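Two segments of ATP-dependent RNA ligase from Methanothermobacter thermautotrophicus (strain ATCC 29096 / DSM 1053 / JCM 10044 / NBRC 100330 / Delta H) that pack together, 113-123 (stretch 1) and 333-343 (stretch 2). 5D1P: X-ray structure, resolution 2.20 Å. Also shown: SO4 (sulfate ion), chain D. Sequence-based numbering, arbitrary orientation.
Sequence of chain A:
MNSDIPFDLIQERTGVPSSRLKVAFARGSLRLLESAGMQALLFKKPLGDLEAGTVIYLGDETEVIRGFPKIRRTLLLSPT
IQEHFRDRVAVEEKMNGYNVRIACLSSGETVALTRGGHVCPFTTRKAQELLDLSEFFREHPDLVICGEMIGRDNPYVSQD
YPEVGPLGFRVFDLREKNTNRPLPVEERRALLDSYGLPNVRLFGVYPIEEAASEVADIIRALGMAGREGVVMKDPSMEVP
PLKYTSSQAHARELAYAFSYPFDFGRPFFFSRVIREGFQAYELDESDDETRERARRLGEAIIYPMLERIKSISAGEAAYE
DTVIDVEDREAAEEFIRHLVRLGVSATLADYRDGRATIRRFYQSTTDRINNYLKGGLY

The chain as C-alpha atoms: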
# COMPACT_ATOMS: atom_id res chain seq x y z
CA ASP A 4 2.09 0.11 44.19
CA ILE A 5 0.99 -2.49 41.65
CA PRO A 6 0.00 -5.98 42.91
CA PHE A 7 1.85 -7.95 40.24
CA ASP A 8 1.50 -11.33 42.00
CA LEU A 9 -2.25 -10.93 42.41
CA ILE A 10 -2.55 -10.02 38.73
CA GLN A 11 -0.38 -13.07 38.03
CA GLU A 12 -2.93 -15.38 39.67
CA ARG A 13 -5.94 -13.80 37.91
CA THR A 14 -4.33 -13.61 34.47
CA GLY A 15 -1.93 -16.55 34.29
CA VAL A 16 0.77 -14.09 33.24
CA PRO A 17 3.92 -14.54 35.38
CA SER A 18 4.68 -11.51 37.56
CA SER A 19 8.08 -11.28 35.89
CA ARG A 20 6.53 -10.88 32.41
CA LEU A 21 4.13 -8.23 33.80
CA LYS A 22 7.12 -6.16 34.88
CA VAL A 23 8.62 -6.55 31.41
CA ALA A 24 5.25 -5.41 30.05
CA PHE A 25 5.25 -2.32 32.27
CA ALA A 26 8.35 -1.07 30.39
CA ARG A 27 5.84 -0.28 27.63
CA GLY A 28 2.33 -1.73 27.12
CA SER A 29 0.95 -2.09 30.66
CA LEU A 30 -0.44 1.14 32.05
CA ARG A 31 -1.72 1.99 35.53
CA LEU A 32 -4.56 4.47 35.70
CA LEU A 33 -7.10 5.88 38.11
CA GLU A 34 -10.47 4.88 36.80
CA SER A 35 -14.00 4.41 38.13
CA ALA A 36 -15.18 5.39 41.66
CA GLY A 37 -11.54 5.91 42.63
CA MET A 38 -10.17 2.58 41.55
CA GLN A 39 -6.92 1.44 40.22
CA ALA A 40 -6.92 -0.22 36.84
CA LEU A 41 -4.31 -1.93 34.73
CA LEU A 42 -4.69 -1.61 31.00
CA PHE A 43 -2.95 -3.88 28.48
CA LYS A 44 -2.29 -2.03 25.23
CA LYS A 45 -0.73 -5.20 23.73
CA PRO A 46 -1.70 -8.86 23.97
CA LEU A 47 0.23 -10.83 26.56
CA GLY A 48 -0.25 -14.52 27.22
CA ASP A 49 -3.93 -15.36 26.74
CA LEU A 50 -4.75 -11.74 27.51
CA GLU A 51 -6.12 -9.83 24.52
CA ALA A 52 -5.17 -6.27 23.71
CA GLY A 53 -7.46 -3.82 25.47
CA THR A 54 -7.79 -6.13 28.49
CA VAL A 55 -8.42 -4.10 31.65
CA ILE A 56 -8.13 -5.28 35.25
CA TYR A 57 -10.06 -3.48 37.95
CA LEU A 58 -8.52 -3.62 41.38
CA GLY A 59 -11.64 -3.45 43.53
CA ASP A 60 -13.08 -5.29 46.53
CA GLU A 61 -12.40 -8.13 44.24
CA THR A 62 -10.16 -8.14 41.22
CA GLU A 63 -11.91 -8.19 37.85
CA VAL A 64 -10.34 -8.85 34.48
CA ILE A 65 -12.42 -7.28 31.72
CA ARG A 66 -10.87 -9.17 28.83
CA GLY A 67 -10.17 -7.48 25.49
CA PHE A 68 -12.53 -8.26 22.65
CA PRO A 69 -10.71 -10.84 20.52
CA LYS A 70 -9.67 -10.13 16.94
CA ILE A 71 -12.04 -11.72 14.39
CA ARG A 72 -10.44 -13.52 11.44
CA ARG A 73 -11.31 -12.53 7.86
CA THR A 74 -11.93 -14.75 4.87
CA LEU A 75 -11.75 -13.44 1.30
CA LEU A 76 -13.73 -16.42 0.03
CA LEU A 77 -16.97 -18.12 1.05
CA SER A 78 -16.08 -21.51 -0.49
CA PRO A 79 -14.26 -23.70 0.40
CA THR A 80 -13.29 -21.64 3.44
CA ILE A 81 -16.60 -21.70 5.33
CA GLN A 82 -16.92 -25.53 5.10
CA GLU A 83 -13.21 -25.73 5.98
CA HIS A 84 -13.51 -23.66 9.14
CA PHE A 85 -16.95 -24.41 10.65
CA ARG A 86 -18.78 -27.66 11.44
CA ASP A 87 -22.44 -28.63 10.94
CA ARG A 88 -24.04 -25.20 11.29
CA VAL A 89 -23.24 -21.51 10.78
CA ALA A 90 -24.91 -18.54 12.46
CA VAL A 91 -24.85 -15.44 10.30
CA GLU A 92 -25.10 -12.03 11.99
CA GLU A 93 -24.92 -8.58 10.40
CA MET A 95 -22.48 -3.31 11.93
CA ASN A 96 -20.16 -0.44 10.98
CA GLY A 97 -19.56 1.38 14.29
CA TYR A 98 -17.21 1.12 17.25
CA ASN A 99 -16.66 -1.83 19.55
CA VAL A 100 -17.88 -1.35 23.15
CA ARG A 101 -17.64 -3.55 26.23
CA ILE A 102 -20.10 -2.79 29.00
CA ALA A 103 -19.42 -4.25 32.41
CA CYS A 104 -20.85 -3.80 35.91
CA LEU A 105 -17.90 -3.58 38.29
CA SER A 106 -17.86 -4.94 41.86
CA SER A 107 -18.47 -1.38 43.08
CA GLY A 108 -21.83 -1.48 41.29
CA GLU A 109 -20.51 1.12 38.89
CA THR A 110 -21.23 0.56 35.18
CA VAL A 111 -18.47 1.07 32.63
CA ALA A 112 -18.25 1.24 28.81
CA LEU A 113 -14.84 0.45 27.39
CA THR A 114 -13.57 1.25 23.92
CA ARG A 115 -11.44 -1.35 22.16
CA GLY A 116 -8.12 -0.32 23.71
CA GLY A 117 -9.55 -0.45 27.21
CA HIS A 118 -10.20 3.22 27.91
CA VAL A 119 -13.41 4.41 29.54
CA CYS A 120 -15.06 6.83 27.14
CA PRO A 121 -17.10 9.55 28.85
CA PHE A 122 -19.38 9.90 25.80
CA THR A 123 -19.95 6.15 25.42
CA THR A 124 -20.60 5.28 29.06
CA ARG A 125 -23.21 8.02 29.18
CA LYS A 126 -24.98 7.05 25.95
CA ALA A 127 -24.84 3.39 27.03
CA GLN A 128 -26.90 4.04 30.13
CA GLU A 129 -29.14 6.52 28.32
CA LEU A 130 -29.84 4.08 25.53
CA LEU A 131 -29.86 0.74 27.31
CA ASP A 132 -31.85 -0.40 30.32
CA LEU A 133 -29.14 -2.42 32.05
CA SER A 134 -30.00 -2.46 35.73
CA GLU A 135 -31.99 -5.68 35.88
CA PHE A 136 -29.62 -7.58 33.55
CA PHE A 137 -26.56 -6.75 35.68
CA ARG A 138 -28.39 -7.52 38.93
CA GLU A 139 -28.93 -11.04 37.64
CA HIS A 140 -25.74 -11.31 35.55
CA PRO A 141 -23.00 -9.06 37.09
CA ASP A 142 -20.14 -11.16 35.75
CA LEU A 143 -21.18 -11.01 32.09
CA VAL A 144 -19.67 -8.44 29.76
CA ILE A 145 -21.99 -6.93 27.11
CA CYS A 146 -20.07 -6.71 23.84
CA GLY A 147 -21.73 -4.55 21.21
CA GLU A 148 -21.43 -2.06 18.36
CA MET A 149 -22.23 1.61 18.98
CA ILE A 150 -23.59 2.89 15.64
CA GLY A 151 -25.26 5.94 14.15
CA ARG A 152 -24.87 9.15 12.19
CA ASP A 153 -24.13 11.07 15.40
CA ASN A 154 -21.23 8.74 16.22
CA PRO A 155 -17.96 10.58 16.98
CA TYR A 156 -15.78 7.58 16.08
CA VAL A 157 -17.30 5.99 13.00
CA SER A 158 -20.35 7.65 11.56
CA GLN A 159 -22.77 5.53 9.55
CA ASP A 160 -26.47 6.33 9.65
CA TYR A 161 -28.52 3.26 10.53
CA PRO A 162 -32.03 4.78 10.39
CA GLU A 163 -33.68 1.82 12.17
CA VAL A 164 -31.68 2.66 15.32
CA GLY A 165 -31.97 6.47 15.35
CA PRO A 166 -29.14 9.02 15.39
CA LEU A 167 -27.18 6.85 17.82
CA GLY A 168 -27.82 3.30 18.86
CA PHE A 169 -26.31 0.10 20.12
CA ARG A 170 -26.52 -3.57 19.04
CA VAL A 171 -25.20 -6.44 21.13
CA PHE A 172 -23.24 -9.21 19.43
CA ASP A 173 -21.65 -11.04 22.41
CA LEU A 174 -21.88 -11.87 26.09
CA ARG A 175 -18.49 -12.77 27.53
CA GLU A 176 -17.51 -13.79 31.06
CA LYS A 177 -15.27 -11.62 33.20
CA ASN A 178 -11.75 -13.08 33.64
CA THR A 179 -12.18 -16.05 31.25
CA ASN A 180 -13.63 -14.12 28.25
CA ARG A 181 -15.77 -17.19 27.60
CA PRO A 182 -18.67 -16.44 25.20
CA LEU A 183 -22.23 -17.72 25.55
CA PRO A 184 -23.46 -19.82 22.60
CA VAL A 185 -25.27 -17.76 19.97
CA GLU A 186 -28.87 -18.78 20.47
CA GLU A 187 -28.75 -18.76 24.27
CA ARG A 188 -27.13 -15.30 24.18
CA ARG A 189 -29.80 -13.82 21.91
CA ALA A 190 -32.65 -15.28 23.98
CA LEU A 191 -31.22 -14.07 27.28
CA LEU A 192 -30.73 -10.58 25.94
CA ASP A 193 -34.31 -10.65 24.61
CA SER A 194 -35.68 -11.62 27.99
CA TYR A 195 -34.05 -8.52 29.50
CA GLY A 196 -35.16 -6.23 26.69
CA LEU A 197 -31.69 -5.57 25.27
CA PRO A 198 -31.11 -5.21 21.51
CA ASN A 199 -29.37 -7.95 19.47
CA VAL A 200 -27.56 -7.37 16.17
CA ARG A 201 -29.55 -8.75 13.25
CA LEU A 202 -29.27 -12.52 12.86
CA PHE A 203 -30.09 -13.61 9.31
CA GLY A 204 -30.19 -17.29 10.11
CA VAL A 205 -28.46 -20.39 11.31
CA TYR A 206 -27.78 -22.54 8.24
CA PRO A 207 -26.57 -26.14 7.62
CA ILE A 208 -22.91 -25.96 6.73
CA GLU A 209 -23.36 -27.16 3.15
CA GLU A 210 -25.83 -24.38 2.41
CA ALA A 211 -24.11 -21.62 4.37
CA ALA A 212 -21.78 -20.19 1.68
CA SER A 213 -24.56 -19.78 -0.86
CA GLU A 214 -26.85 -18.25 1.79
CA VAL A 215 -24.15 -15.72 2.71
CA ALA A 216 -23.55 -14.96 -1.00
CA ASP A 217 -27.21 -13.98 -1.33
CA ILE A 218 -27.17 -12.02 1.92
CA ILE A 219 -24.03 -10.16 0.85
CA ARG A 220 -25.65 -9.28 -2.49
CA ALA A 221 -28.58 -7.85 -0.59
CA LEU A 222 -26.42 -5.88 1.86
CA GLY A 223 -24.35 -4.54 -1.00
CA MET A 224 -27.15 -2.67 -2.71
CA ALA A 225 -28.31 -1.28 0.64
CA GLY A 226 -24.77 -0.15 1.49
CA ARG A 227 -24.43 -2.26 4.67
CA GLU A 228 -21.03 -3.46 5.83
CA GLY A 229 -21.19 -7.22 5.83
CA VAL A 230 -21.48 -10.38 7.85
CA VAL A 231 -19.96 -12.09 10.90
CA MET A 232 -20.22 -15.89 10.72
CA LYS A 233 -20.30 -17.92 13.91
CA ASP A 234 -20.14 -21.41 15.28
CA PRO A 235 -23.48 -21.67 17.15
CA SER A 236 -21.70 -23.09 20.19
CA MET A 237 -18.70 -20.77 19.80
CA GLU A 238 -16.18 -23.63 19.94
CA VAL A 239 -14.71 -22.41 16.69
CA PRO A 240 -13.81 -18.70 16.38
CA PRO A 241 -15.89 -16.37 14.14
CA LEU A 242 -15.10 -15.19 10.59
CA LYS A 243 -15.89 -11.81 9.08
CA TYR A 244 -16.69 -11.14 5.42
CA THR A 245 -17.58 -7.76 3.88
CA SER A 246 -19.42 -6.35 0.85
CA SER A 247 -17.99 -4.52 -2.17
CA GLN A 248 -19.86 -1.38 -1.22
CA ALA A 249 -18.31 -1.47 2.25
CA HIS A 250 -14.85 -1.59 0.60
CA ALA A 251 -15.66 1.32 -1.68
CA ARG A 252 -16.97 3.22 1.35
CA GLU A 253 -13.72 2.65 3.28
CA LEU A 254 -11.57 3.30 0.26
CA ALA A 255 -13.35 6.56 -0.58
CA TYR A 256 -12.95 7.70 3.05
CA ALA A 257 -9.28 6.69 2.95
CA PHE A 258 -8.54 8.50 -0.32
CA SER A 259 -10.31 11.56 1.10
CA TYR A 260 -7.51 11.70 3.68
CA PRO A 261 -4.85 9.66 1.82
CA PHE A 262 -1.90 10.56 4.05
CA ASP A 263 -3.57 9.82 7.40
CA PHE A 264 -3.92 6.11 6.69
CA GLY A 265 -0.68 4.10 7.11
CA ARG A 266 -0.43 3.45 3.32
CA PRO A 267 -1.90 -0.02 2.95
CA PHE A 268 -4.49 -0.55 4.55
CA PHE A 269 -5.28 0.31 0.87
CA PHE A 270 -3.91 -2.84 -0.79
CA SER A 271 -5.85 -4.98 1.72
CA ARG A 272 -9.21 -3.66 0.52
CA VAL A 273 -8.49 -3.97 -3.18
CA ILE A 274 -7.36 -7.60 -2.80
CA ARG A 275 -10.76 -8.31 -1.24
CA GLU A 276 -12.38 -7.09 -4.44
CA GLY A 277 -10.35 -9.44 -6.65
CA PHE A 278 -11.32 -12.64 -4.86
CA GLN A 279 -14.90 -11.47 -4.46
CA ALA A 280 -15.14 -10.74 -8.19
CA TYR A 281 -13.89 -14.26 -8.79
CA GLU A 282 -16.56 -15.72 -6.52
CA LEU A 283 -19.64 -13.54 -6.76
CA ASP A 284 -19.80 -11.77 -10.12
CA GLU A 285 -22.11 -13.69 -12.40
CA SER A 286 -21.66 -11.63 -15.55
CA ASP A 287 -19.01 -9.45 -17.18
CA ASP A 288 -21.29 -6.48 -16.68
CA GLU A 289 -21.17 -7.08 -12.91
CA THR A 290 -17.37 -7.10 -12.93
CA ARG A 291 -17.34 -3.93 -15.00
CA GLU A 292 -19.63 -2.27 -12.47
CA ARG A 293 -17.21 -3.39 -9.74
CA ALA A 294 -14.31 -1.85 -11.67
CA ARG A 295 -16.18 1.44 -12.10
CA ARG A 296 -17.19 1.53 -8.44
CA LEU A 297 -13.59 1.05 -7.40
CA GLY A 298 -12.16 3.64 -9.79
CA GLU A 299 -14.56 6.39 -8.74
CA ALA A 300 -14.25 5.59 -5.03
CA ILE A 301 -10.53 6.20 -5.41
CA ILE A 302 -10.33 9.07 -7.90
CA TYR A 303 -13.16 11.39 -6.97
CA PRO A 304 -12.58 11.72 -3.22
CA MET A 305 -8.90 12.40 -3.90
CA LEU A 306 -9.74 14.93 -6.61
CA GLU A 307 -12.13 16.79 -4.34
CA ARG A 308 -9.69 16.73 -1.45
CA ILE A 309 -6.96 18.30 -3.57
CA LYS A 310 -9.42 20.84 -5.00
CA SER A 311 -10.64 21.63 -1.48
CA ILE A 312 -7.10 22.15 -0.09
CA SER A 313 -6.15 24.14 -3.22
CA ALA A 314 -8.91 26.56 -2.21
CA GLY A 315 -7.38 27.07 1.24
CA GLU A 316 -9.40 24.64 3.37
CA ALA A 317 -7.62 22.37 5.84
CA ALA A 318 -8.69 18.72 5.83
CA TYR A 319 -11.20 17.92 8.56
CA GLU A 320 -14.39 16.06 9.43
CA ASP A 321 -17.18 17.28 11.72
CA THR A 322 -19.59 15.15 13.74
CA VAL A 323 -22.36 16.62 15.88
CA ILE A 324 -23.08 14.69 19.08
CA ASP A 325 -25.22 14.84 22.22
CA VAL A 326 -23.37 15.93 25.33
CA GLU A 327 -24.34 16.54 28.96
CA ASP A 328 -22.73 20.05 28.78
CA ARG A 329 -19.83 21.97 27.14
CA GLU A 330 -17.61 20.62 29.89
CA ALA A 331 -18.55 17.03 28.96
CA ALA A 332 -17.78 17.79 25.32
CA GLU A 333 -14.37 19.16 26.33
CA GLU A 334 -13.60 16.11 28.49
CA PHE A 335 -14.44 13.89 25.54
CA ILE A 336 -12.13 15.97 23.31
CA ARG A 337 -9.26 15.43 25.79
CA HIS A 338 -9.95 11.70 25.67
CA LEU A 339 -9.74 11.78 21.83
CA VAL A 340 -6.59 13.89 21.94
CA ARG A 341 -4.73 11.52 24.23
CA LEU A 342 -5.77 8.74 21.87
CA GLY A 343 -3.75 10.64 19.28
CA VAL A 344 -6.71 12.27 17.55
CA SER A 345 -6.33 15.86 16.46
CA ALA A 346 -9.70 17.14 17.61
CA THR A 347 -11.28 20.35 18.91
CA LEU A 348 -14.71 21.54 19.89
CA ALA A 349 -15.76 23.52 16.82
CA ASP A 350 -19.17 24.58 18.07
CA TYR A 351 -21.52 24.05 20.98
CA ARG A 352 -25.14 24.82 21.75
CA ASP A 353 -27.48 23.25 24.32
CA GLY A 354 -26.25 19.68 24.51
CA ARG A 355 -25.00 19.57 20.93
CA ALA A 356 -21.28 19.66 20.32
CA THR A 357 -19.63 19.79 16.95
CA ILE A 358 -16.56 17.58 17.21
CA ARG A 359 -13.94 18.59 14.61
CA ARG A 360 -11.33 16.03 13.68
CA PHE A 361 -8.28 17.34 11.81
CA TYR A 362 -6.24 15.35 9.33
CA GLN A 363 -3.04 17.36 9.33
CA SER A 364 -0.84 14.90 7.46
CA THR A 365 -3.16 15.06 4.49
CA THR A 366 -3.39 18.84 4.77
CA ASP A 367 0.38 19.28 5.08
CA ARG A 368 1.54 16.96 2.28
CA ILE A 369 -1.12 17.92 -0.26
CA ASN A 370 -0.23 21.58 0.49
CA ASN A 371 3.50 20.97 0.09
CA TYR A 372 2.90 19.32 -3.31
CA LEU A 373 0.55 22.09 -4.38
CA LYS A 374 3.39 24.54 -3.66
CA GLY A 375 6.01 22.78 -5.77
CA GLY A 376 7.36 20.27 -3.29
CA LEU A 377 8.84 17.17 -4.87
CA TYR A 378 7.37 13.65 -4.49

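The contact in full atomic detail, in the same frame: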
# COMPACT_ATOMS: atom_id res chain seq x y z
N LEU A 113 -16.23 0.39 27.80
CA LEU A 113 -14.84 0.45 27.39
C LEU A 113 -14.72 0.38 25.88
O LEU A 113 -15.32 -0.48 25.23
CB LEU A 113 -14.04 -0.70 28.02
CG LEU A 113 -14.10 -0.80 29.54
CD1 LEU A 113 -13.53 -2.13 30.04
CD2 LEU A 113 -13.32 0.34 30.12
N THR A 114 -13.94 1.30 25.32
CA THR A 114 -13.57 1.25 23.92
C THR A 114 -12.60 0.10 23.74
O THR A 114 -12.18 -0.52 24.73
CB THR A 114 -12.91 2.57 23.46
OG1 THR A 114 -11.62 2.69 24.06
CG2 THR A 114 -13.76 3.75 23.85
N ARG A 115 -12.21 -0.16 22.50
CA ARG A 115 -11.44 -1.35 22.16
C ARG A 115 -10.09 -1.47 22.88
O ARG A 115 -9.65 -2.57 23.22
CB ARG A 115 -11.21 -1.40 20.65
CG ARG A 115 -10.70 -2.74 20.17
CD ARG A 115 -11.80 -3.80 20.27
NE ARG A 115 -11.26 -5.12 19.99
CZ ARG A 115 -11.15 -5.63 18.77
NH1 ARG A 115 -11.58 -4.93 17.74
NH2 ARG A 115 -10.63 -6.84 18.60
N GLY A 116 -9.44 -0.34 23.11
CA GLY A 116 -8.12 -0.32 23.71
C GLY A 116 -8.15 -0.44 25.22
O GLY A 116 -7.13 -0.70 25.86
N GLY A 117 -9.33 -0.23 25.79
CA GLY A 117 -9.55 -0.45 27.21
C GLY A 117 -9.84 0.82 27.98
O GLY A 117 -9.97 0.78 29.22
N HIS A 118 -9.96 1.93 27.27
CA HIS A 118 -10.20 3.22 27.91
C HIS A 118 -11.68 3.43 28.15
O HIS A 118 -12.50 3.08 27.29
CB HIS A 118 -9.63 4.36 27.06
CG HIS A 118 -8.20 4.17 26.68
ND1 HIS A 118 -7.81 3.38 25.61
CD2 HIS A 118 -7.05 4.66 27.22
CE1 HIS A 118 -6.49 3.40 25.51
NE2 HIS A 118 -6.01 4.17 26.47
N VAL A 119 -12.03 3.99 29.30
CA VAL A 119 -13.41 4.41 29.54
C VAL A 119 -13.67 5.69 28.77
O VAL A 119 -12.96 6.68 28.93
CB VAL A 119 -13.71 4.64 31.04
CG1 VAL A 119 -15.10 5.22 31.20
CG2 VAL A 119 -13.61 3.35 31.80
N CYS A 120 -14.69 5.67 27.93
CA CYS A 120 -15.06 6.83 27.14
C CYS A 120 -16.22 7.55 27.80
O CYS A 120 -17.28 6.96 27.99
CB CYS A 120 -15.44 6.40 25.72
SG CYS A 120 -16.14 7.72 24.74
N PRO A 121 -16.04 8.84 28.13
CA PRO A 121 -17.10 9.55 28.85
C PRO A 121 -18.36 9.63 28.00
O PRO A 121 -19.44 9.45 28.53
CB PRO A 121 -16.50 10.94 29.11
CG PRO A 121 -15.44 11.10 28.05
CD PRO A 121 -14.90 9.72 27.79
N PHE A 122 -18.22 9.86 26.69
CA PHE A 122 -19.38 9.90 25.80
C PHE A 122 -20.11 8.55 25.76
O PHE A 122 -21.33 8.48 25.87
CB PHE A 122 -18.94 10.31 24.40
CG PHE A 122 -20.02 10.15 23.35
CD1 PHE A 122 -21.03 11.07 23.23
CD2 PHE A 122 -19.99 9.07 22.48
CE1 PHE A 122 -22.02 10.93 22.26
CE2 PHE A 122 -20.98 8.91 21.52
CZ PHE A 122 -21.99 9.84 21.41
N THR A 123 -19.35 7.47 25.63
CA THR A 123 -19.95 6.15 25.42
C THR A 123 -20.61 5.60 26.68
O THR A 123 -21.68 5.00 26.60
CB THR A 123 -18.91 5.13 24.93
OG1 THR A 123 -18.17 5.68 23.84
CG2 THR A 123 -19.60 3.84 24.48
N GLU A 333 -15.79 18.85 26.23
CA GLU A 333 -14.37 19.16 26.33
C GLU A 333 -13.60 17.96 26.90
O GLU A 333 -12.49 17.63 26.46
CB GLU A 333 -14.19 20.43 27.17
CG GLU A 333 -13.14 21.43 26.70
CD GLU A 333 -13.30 21.89 25.25
OE1 GLU A 333 -12.51 21.43 24.41
OE2 GLU A 333 -14.18 22.74 24.95
N GLU A 334 -14.20 17.30 27.88
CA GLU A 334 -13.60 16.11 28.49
C GLU A 334 -13.48 15.00 27.44
O GLU A 334 -12.48 14.28 27.38
CB GLU A 334 -14.43 15.65 29.69
CG GLU A 334 -13.90 14.41 30.36
CD GLU A 334 -14.94 13.74 31.26
OE1 GLU A 334 -16.00 14.34 31.50
OE2 GLU A 334 -14.70 12.59 31.71
N PHE A 335 -14.50 14.87 26.61
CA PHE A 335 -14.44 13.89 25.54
C PHE A 335 -13.34 14.23 24.54
O PHE A 335 -12.60 13.35 24.11
CB PHE A 335 -15.78 13.79 24.83
CG PHE A 335 -15.73 12.99 23.57
CD1 PHE A 335 -15.48 11.63 23.61
CD2 PHE A 335 -15.94 13.60 22.35
CE1 PHE A 335 -15.42 10.89 22.46
CE2 PHE A 335 -15.89 12.86 21.18
CZ PHE A 335 -15.63 11.50 21.24
N ILE A 336 -13.22 15.51 24.17
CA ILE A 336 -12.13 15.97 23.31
C ILE A 336 -10.76 15.58 23.86
O ILE A 336 -9.91 15.08 23.12
CB ILE A 336 -12.17 17.51 23.13
CG1 ILE A 336 -13.41 17.93 22.33
CG2 ILE A 336 -10.91 18.00 22.44
CD1 ILE A 336 -13.36 17.52 20.90
N ARG A 337 -10.54 15.78 25.17
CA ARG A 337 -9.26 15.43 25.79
C ARG A 337 -9.00 13.93 25.63
O ARG A 337 -7.89 13.52 25.28
CB ARG A 337 -9.25 15.80 27.28
CG ARG A 337 -9.11 17.29 27.53
CD ARG A 337 -8.67 17.59 28.97
NE ARG A 337 -9.56 16.98 29.95
CZ ARG A 337 -10.70 17.53 30.37
NH1 ARG A 337 -11.08 18.71 29.90
NH2 ARG A 337 -11.44 16.89 31.26
N HIS A 338 -10.03 13.13 25.86
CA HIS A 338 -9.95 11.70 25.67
C HIS A 338 -9.52 11.34 24.23
O HIS A 338 -8.64 10.50 24.04
CB HIS A 338 -11.30 11.08 26.03
CG HIS A 338 -11.44 9.65 25.61
ND1 HIS A 338 -10.78 8.62 26.24
CD2 HIS A 338 -12.16 9.09 24.61
CE1 HIS A 338 -11.09 7.48 25.65
NE2 HIS A 338 -11.92 7.73 24.66
N LEU A 339 -10.12 11.99 23.23
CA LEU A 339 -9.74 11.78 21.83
C LEU A 339 -8.30 12.20 21.60
O LEU A 339 -7.55 11.50 20.92
CB LEU A 339 -10.65 12.57 20.87
CG LEU A 339 -12.08 12.11 20.66
CD1 LEU A 339 -12.71 12.82 19.48
CD2 LEU A 339 -12.13 10.61 20.45
N VAL A 340 -7.92 13.35 22.15
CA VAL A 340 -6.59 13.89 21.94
C VAL A 340 -5.52 12.93 22.46
O VAL A 340 -4.55 12.64 21.76
CB VAL A 340 -6.41 15.27 22.60
CG1 VAL A 340 -4.94 15.66 22.66
CG2 VAL A 340 -7.19 16.31 21.83
N ARG A 341 -5.71 12.42 23.66
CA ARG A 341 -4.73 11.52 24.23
C ARG A 341 -4.73 10.17 23.51
O ARG A 341 -3.82 9.37 23.67
CB ARG A 341 -4.96 11.33 25.73
CG ARG A 341 -6.05 10.34 26.10
CD ARG A 341 -6.07 10.15 27.61
NE ARG A 341 -6.27 11.41 28.32
CZ ARG A 341 -7.43 11.80 28.84
NH1 ARG A 341 -8.50 11.00 28.75
NH2 ARG A 341 -7.51 12.97 29.46
N LEU A 342 -5.75 9.93 22.70
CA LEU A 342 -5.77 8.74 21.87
C LEU A 342 -4.93 8.99 20.62
O LEU A 342 -4.64 8.07 19.86
CB LEU A 342 -7.20 8.35 21.47
CG LEU A 342 -8.00 7.50 22.46
CD1 LEU A 342 -9.19 6.89 21.76
CD2 LEU A 342 -7.12 6.43 23.09
N GLY A 343 -4.55 10.25 20.43
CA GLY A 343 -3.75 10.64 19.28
C GLY A 343 -4.57 11.31 18.19
O GLY A 343 -4.06 11.56 17.09
S SO4 D . -10.38 -6.86 14.45
O1 SO4 D . -9.56 -7.06 13.26
O2 SO4 D . -9.50 -6.95 15.61
O3 SO4 D . -11.45 -7.86 14.51
O4 SO4 D . -10.99 -5.54 14.41

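Segments far apart in sequence can be joined without a single hydrogen bond between them, provided that their side chains fit closely, and the meeting of residues 113-123 with 333-343 in this RNA ligase is a compact example. At least 213 positions separate any two residues that touch, yet about 400 Å² of surface is buried, counting both sides. One partner is a helix. The other is mostly loop, held in shape by its own bonds: a type I turn runs from Thr-114 to Gly-117, and Thr-114 N donates to His-118 O at 3.0 Å. The loop then enters a helix at Pro-121, and the backbones come near each other here, with the CA atoms of Pro-121 and Phe-335 6.1 Å apart.

His-338 contributes the most covered surface. Its side chain points from the helix toward the loop, which covers one face of the imidazole and part of its edge. Pro-121 CD and Cys-120 CA lie over one face of the ring, while His-118 CB and Thr-114 CG2 sit at its edge; the closest approach is His-118 CB to His-338 CE1, 3.7 Å. An imidazole suits such a site because its flat faces accept aliphatic carbon, while its polar edge can bond separately, as NE2 does elsewhere in the structure.

Pro-121 is the loop's main counterpart. Its compact ring fits against the helix, with CG 3.9 Å from Phe-335 CA and 4.2 Å from Phe-335 CB, and CD 4.1 Å from His-338 CG. Glu-334 borders this patch, its OE2 3.6 Å from Pro-121 CB, a contact with carbon rather than a polar pairing.

Phe-335 extends the apolar surface. Its CD1 lies 3.8 Å from Phe-122 CB, and the two phenyl rings meet obliquely, their planes inclined at 47°. Cys-120 serves two purposes: its SG packs 4.0 Å from Phe-335 CE1 and also caps the helix that follows, accepting from Thr-123 N at 3.3 Å. The cap satisfies a backbone NH at the start of the helix, where no preceding turn supplies a carbonyl.

At the other end of the contact, Leu-342 CD2 rests over the face of the His-118 ring, 3.9 Å from His-118 CE1, in a CH-pi arrangement. This packing has a cost, since His-118 ND1 is buried without a partner. Just beyond, Gly-343 adopts positive phi in a Schellman motif, its N bonded to Val-340 O at 2.7 Å. Shape complementarity, rather than polar bonding, thus dominates the join.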